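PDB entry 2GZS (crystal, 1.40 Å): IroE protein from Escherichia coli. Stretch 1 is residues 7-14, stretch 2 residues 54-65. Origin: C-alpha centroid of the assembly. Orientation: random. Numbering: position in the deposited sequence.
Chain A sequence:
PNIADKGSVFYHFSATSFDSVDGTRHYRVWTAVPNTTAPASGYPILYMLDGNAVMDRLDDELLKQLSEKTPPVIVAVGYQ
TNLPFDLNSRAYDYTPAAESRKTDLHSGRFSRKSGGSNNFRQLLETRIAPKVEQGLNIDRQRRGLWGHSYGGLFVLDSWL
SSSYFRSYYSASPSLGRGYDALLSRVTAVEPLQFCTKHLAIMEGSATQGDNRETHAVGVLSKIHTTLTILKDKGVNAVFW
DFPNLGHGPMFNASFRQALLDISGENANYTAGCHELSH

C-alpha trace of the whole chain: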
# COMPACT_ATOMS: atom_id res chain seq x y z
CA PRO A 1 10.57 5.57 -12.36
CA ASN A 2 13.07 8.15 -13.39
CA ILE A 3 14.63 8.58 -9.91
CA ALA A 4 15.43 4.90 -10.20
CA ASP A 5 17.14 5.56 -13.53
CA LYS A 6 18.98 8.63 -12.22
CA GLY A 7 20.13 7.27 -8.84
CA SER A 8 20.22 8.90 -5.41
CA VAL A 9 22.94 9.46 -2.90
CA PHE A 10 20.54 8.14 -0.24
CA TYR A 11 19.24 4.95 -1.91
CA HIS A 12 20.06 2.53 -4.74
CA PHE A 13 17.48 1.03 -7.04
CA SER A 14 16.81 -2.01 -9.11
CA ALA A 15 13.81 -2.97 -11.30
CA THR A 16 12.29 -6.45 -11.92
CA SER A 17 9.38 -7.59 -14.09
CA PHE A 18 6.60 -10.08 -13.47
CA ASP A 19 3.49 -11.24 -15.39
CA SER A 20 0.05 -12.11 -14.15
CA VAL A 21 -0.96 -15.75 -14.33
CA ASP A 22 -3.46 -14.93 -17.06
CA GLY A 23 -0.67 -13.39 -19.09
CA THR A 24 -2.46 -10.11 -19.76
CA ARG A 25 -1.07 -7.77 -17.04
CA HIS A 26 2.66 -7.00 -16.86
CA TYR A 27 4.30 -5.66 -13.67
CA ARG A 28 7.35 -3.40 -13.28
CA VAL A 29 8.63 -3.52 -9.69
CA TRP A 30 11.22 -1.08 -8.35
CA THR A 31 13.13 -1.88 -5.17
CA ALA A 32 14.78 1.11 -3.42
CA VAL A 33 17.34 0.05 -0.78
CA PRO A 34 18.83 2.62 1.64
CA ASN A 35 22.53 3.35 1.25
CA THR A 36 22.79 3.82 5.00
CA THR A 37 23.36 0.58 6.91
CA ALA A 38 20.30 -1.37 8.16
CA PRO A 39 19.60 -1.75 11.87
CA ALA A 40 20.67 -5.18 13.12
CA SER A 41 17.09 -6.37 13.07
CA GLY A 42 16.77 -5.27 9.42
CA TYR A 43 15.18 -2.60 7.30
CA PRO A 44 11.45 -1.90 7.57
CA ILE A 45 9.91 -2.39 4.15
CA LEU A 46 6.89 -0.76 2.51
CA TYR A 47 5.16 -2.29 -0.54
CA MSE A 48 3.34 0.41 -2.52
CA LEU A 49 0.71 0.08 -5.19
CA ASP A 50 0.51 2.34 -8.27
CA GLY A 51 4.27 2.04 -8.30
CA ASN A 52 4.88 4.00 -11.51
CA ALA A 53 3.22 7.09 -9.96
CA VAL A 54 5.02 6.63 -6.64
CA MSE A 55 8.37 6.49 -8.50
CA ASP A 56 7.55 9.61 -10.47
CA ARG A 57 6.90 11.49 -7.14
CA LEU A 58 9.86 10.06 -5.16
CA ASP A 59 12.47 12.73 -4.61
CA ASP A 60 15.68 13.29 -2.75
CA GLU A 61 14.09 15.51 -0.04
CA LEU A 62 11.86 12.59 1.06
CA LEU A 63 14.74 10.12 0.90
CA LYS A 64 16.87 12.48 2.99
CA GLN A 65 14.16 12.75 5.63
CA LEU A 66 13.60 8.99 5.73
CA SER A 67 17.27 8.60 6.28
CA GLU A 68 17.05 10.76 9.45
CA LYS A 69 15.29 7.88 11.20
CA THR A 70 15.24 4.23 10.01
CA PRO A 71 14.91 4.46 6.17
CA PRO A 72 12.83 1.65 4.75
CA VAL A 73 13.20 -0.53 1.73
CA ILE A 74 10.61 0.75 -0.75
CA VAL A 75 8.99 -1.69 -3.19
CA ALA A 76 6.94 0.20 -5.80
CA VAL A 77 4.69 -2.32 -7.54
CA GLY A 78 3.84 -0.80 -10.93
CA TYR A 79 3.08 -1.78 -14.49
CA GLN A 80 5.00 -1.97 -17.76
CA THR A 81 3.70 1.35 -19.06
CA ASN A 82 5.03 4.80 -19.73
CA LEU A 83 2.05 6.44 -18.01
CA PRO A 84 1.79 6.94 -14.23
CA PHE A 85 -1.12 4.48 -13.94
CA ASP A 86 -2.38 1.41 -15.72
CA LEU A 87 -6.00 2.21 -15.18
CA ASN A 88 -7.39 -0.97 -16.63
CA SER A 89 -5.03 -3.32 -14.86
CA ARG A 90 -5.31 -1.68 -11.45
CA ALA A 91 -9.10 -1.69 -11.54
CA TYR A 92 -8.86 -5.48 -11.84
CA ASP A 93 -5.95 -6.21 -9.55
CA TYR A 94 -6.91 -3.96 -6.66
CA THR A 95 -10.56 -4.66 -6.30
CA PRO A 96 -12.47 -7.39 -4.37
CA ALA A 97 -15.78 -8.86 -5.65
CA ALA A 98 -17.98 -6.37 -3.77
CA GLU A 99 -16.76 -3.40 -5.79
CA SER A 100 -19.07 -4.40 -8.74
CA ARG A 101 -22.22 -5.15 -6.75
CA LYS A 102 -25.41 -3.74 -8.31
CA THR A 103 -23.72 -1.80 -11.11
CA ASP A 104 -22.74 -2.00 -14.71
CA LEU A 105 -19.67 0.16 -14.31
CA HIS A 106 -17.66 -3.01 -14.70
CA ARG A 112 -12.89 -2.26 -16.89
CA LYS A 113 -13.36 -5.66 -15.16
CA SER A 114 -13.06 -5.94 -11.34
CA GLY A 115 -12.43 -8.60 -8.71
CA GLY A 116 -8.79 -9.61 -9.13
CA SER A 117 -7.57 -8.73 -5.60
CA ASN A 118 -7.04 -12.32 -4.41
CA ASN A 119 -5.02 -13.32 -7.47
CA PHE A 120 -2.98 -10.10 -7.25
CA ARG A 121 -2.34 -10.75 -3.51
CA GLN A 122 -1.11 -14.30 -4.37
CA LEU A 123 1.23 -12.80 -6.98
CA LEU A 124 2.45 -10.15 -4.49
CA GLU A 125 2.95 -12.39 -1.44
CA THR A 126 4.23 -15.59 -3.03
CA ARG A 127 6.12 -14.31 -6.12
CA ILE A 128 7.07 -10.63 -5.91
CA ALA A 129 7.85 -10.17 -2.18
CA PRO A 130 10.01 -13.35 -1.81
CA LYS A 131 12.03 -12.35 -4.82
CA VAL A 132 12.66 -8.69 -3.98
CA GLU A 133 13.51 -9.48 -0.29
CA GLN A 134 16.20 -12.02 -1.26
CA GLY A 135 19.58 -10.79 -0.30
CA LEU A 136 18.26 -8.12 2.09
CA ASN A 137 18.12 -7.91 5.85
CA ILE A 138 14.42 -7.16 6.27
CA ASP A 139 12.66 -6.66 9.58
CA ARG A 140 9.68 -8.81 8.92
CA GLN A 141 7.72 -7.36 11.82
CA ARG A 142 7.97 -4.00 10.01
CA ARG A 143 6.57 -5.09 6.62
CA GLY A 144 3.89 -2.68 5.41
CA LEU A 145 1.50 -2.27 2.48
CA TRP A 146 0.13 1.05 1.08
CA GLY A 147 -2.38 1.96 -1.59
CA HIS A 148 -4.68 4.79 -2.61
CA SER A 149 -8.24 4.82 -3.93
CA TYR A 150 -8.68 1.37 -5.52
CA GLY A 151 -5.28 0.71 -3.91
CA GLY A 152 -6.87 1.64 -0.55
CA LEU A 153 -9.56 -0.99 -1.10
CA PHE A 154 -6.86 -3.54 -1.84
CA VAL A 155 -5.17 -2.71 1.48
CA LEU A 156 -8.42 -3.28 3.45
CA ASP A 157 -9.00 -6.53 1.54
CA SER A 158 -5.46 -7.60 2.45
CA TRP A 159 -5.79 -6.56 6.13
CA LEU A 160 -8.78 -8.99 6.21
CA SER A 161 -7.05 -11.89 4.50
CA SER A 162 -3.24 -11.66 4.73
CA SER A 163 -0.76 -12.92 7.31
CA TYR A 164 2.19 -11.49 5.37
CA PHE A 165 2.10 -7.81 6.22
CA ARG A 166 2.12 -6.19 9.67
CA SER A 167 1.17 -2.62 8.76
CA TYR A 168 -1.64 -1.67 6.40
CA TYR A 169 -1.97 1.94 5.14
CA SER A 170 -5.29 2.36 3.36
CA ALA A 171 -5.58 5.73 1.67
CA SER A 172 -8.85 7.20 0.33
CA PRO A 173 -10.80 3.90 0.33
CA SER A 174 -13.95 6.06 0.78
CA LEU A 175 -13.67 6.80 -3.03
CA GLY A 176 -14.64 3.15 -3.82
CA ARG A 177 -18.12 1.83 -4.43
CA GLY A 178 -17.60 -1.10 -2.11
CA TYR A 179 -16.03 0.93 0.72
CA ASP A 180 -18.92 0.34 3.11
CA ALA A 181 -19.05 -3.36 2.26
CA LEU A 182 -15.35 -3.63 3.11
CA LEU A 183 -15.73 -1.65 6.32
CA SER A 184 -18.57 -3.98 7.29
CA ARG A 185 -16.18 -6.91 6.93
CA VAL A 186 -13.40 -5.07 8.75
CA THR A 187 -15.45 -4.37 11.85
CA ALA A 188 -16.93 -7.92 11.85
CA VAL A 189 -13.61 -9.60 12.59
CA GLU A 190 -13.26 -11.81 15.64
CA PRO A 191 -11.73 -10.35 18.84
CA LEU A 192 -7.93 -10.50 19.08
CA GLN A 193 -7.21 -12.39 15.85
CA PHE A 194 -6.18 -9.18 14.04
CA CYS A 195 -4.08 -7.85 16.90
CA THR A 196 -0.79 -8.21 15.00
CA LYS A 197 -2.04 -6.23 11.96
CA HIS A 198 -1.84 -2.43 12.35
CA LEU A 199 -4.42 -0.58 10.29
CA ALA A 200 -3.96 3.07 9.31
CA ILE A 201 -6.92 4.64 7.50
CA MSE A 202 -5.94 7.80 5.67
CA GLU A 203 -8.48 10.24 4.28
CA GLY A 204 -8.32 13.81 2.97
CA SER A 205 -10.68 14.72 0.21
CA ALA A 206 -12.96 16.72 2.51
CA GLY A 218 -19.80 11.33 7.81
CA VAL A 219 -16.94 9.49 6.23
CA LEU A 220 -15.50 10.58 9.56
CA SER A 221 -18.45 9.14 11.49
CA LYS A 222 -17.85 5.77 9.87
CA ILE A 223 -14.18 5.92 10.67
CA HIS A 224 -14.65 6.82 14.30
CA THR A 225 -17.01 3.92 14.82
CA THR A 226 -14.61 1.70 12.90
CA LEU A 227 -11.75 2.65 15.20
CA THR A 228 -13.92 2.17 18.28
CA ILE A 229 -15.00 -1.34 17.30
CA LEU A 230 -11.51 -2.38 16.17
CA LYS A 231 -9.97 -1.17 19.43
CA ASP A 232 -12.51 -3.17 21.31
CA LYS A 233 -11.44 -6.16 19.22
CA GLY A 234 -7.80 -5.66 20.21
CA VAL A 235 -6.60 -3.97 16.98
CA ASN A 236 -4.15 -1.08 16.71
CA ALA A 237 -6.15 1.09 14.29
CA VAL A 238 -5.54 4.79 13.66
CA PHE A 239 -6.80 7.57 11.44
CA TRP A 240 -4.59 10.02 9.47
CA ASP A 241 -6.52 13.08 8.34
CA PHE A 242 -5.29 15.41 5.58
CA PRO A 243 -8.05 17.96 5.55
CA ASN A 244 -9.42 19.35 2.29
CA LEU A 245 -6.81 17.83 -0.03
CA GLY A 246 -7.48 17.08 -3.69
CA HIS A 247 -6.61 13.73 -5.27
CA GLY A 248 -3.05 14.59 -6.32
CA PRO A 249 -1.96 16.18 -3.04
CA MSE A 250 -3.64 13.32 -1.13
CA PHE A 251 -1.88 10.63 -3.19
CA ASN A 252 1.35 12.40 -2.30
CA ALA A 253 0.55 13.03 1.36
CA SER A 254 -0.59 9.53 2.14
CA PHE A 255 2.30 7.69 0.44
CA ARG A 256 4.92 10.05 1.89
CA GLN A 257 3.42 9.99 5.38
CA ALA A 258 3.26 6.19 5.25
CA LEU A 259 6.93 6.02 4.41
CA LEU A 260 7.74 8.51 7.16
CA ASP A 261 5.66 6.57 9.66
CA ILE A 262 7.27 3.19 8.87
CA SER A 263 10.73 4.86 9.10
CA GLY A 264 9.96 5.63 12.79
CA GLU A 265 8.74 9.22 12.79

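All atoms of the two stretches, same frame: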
# COMPACT_ATOMS: atom_id res chain seq x y z
N GLY A 7 19.29 7.56 -10.02
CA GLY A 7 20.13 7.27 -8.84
C GLY A 7 19.99 8.33 -7.77
O GLY A 7 19.56 9.43 -8.06
N SER A 8 20.29 7.98 -6.52
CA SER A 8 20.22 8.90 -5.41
C SER A 8 21.40 8.65 -4.47
O SER A 8 21.87 7.49 -4.30
CB SER A 8 18.92 8.79 -4.63
OG SER A 8 18.95 9.53 -3.45
N VAL A 9 21.88 9.75 -3.85
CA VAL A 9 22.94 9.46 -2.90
C VAL A 9 22.41 8.73 -1.70
O VAL A 9 23.13 8.13 -0.90
CB VAL A 9 23.62 10.78 -2.45
CG1 VAL A 9 24.50 11.33 -3.52
CG2 VAL A 9 22.54 11.83 -2.08
N PHE A 10 21.07 8.72 -1.43
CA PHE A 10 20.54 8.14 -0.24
C PHE A 10 20.12 6.65 -0.37
O PHE A 10 20.03 5.96 0.62
CB PHE A 10 19.28 8.97 0.15
CG PHE A 10 19.66 10.38 0.68
CD1 PHE A 10 20.24 10.50 1.91
CD2 PHE A 10 19.41 11.46 -0.15
CE1 PHE A 10 20.57 11.79 2.37
CE2 PHE A 10 19.74 12.74 0.28
CZ PHE A 10 20.34 12.85 1.51
N TYR A 11 19.88 6.25 -1.61
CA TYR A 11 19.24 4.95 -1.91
C TYR A 11 19.74 4.44 -3.26
O TYR A 11 20.10 5.20 -4.14
CB TYR A 11 17.72 5.13 -2.07
CG TYR A 11 16.83 5.00 -0.89
CD1 TYR A 11 16.74 6.00 0.08
CD2 TYR A 11 16.04 3.85 -0.67
CE1 TYR A 11 15.95 5.96 1.22
CE2 TYR A 11 15.24 3.80 0.46
CZ TYR A 11 15.16 4.82 1.40
OH TYR A 11 14.37 4.75 2.52
N HIS A 12 19.76 3.13 -3.45
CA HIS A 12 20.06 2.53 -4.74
C HIS A 12 18.85 1.71 -5.20
O HIS A 12 18.11 1.20 -4.40
CB HIS A 12 21.27 1.60 -4.72
CG HIS A 12 21.41 0.53 -3.71
ND1 HIS A 12 21.69 0.75 -2.40
CD2 HIS A 12 21.31 -0.83 -3.83
CE1 HIS A 12 21.78 -0.38 -1.70
NE2 HIS A 12 21.54 -1.33 -2.58
N PHE A 13 18.73 1.59 -6.49
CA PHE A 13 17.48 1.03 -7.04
C PHE A 13 17.75 -0.11 -7.99
O PHE A 13 18.73 -0.14 -8.69
CB PHE A 13 16.83 2.13 -7.88
CG PHE A 13 16.46 3.35 -7.10
CD1 PHE A 13 15.18 3.49 -6.62
CD2 PHE A 13 17.44 4.33 -6.87
CE1 PHE A 13 14.86 4.63 -5.90
CE2 PHE A 13 17.09 5.47 -6.15
CZ PHE A 13 15.82 5.60 -5.66
N SER A 14 16.78 -1.04 -8.03
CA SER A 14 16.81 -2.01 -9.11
C SER A 14 15.38 -2.21 -9.61
O SER A 14 14.44 -1.79 -8.90
CB SER A 14 17.51 -3.28 -8.65
OG SER A 14 16.90 -3.78 -7.50
N VAL A 54 4.17 6.44 -7.81
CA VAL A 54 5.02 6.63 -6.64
C VAL A 54 6.45 6.95 -7.14
O VAL A 54 7.05 7.94 -6.62
CB VAL A 54 5.01 5.37 -5.77
CG1 VAL A 54 6.12 5.54 -4.74
CG2 VAL A 54 3.65 5.18 -5.09
N MSE A 55 6.97 6.18 -8.07
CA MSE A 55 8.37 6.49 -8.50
C MSE A 55 8.49 7.85 -9.13
O MSE A 55 9.53 8.48 -8.92
CB MSE A 55 8.87 5.42 -9.46
CG MSE A 55 9.01 4.07 -8.71
SE MSE A 55 10.34 4.09 -7.30
CE MSE A 55 11.76 4.52 -8.38
N ASP A 56 7.51 8.28 -9.88
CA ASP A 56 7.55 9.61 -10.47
C ASP A 56 7.55 10.68 -9.38
O ASP A 56 7.99 11.81 -9.72
CB ASP A 56 6.30 9.79 -11.33
CG ASP A 56 6.19 11.20 -11.92
OD1 ASP A 56 6.75 11.37 -13.03
OD2 ASP A 56 5.59 12.11 -11.31
N ARG A 57 7.05 10.45 -8.19
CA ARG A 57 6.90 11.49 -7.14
C ARG A 57 8.00 11.32 -6.12
O ARG A 57 8.12 12.16 -5.22
CB ARG A 57 5.52 11.35 -6.50
CG ARG A 57 4.34 11.70 -7.40
CD ARG A 57 3.04 11.10 -6.91
NE ARG A 57 1.89 11.69 -7.55
CZ ARG A 57 1.43 11.73 -8.76
NH1 ARG A 57 2.08 11.13 -9.76
NH2 ARG A 57 0.29 12.38 -9.03
N LEU A 58 8.82 10.27 -6.16
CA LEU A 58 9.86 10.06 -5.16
C LEU A 58 10.99 11.04 -5.42
O LEU A 58 11.35 11.21 -6.58
CB LEU A 58 10.30 8.61 -5.21
CG LEU A 58 11.17 8.08 -4.10
CD1 LEU A 58 10.37 8.13 -2.79
CD2 LEU A 58 11.63 6.63 -4.37
N ASP A 59 11.45 11.70 -4.35
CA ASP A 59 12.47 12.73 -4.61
C ASP A 59 13.48 12.67 -3.45
O ASP A 59 13.24 12.04 -2.43
CB ASP A 59 11.90 14.13 -4.78
CG ASP A 59 11.06 14.62 -3.62
OD1 ASP A 59 11.24 14.21 -2.47
OD2 ASP A 59 10.14 15.44 -3.86
N ASP A 60 14.60 13.38 -3.72
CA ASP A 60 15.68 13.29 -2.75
C ASP A 60 15.28 13.90 -1.41
O ASP A 60 15.83 13.41 -0.41
CB ASP A 60 16.96 13.96 -3.30
CG ASP A 60 17.92 13.08 -4.06
OD1 ASP A 60 17.83 11.83 -4.02
OD2 ASP A 60 18.81 13.64 -4.76
N GLU A 61 14.43 14.94 -1.35
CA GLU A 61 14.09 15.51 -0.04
C GLU A 61 13.38 14.45 0.82
O GLU A 61 13.66 14.35 1.98
CB GLU A 61 13.15 16.73 0.01
CG GLU A 61 12.73 17.18 1.39
CD GLU A 61 11.36 17.09 2.01
OE1 GLU A 61 10.46 16.28 1.62
OE2 GLU A 61 11.12 17.88 3.01
N LEU A 62 12.46 13.64 0.27
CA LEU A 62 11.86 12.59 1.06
C LEU A 62 12.89 11.53 1.47
O LEU A 62 12.89 11.17 2.62
CB LEU A 62 10.70 11.93 0.25
CG LEU A 62 10.02 10.76 1.00
CD1 LEU A 62 9.26 11.09 2.24
CD2 LEU A 62 9.07 10.09 0.00
N LEU A 63 13.73 11.13 0.52
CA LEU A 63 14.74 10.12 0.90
C LEU A 63 15.69 10.60 2.01
O LEU A 63 15.97 9.76 2.84
CB LEU A 63 15.48 9.71 -0.37
CG LEU A 63 14.60 9.12 -1.52
CD1 LEU A 63 15.50 8.66 -2.69
CD2 LEU A 63 13.73 7.98 -1.03
N LYS A 64 16.04 11.88 1.93
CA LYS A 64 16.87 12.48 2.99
C LYS A 64 16.17 12.39 4.32
O LYS A 64 16.69 11.96 5.33
CB LYS A 64 17.19 13.91 2.56
CG LYS A 64 17.88 14.72 3.66
CD LYS A 64 18.16 16.10 3.07
CE LYS A 64 18.69 17.09 4.08
NZ LYS A 64 17.63 17.91 4.74
N GLN A 65 14.86 12.76 4.35
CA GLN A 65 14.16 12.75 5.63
C GLN A 65 13.97 11.34 6.22
O GLN A 65 14.02 11.02 7.36
CB GLN A 65 12.79 13.46 5.46
CG GLN A 65 12.03 13.63 6.77
CD GLN A 65 12.76 14.58 7.75
OE1 GLN A 65 13.28 15.59 7.25
NE2 GLN A 65 12.77 14.23 9.01

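A loop running into a β-strand packs three aromatic rings against two helical pieces and the loop that joins them, in a largely apolar contact centred on Leu63 and pinned near one end by a single hydrogen bond from Ser8 to Asp60. Together the two stretches, at least 42 residues apart in sequence where they touch, bury 406 Å² of surface. Leu63 gives up the most area: its CA-to-CB bond points toward stretch 1, and its side chain (m, t) meets four residues there. Its CB lies 3.9 Å from Phe10 CB, its CD2 3.8 Å from Tyr11 CE1, and its CD1 3.6 Å from Ser8 OG and 4.3 Å from Phe13 CZ. A branched aliphatic side chain suits this buried place: CD2 sits over one face of the Tyr11 ring, 4.0 Å from the centroid in a CH-π contact, and CD1 meets the edge of the Phe13 ring while also lying 4.0 Å from Tyr11 CD1.

Phe10 (chi1 m) lays its ring flat against the helix backbone. Lys64 CA stands 3.8 Å from the Phe10 ring centroid, only 10° off the normal, and Lys64 CB comes within 3.5 Å of Phe10 CZ. A flat aromatic face can cover main chain and the base of a side chain at once; the extended Lys64 chain then leads away, so its aliphatic root packs while its ammonium end remains free of this contact.

Alternation along the strand brings Tyr11 and Phe13 toward stretch 2 and leaves His12 out of reach. Phe13 (m) extends the apolar patch: its CE1 is 4.0 Å from CE of Met55, a selenomethionine, and 4.1 Å from Leu58 CD2, which lies at the ring edge. Tyr11 combines an apolar ring face for Leu63 with a hydroxyl that is hydrogen-bonded elsewhere in the structure.

The polar link is short: Ser8 OG donates to Asp60 OD1 at 2.6 Å. The CA-to-CB bond of Asp60 points sideways, but its chi1 of -91° brings the carboxylate nearer to the serine. Ser8 OG also accepts from Phe10 N at 3.0 Å, so one small hydroxyl both braces the loop and ties it to the helix. Asp59, whose CA-to-CB bond points away from stretch 1, N-caps the helix instead, its OD1 accepting from Leu62 N at 3.1 Å; the following turn, with Lys64 N donating to Asp60 O at 2.8 Å, holds the backbone beneath Phe10 in helical form.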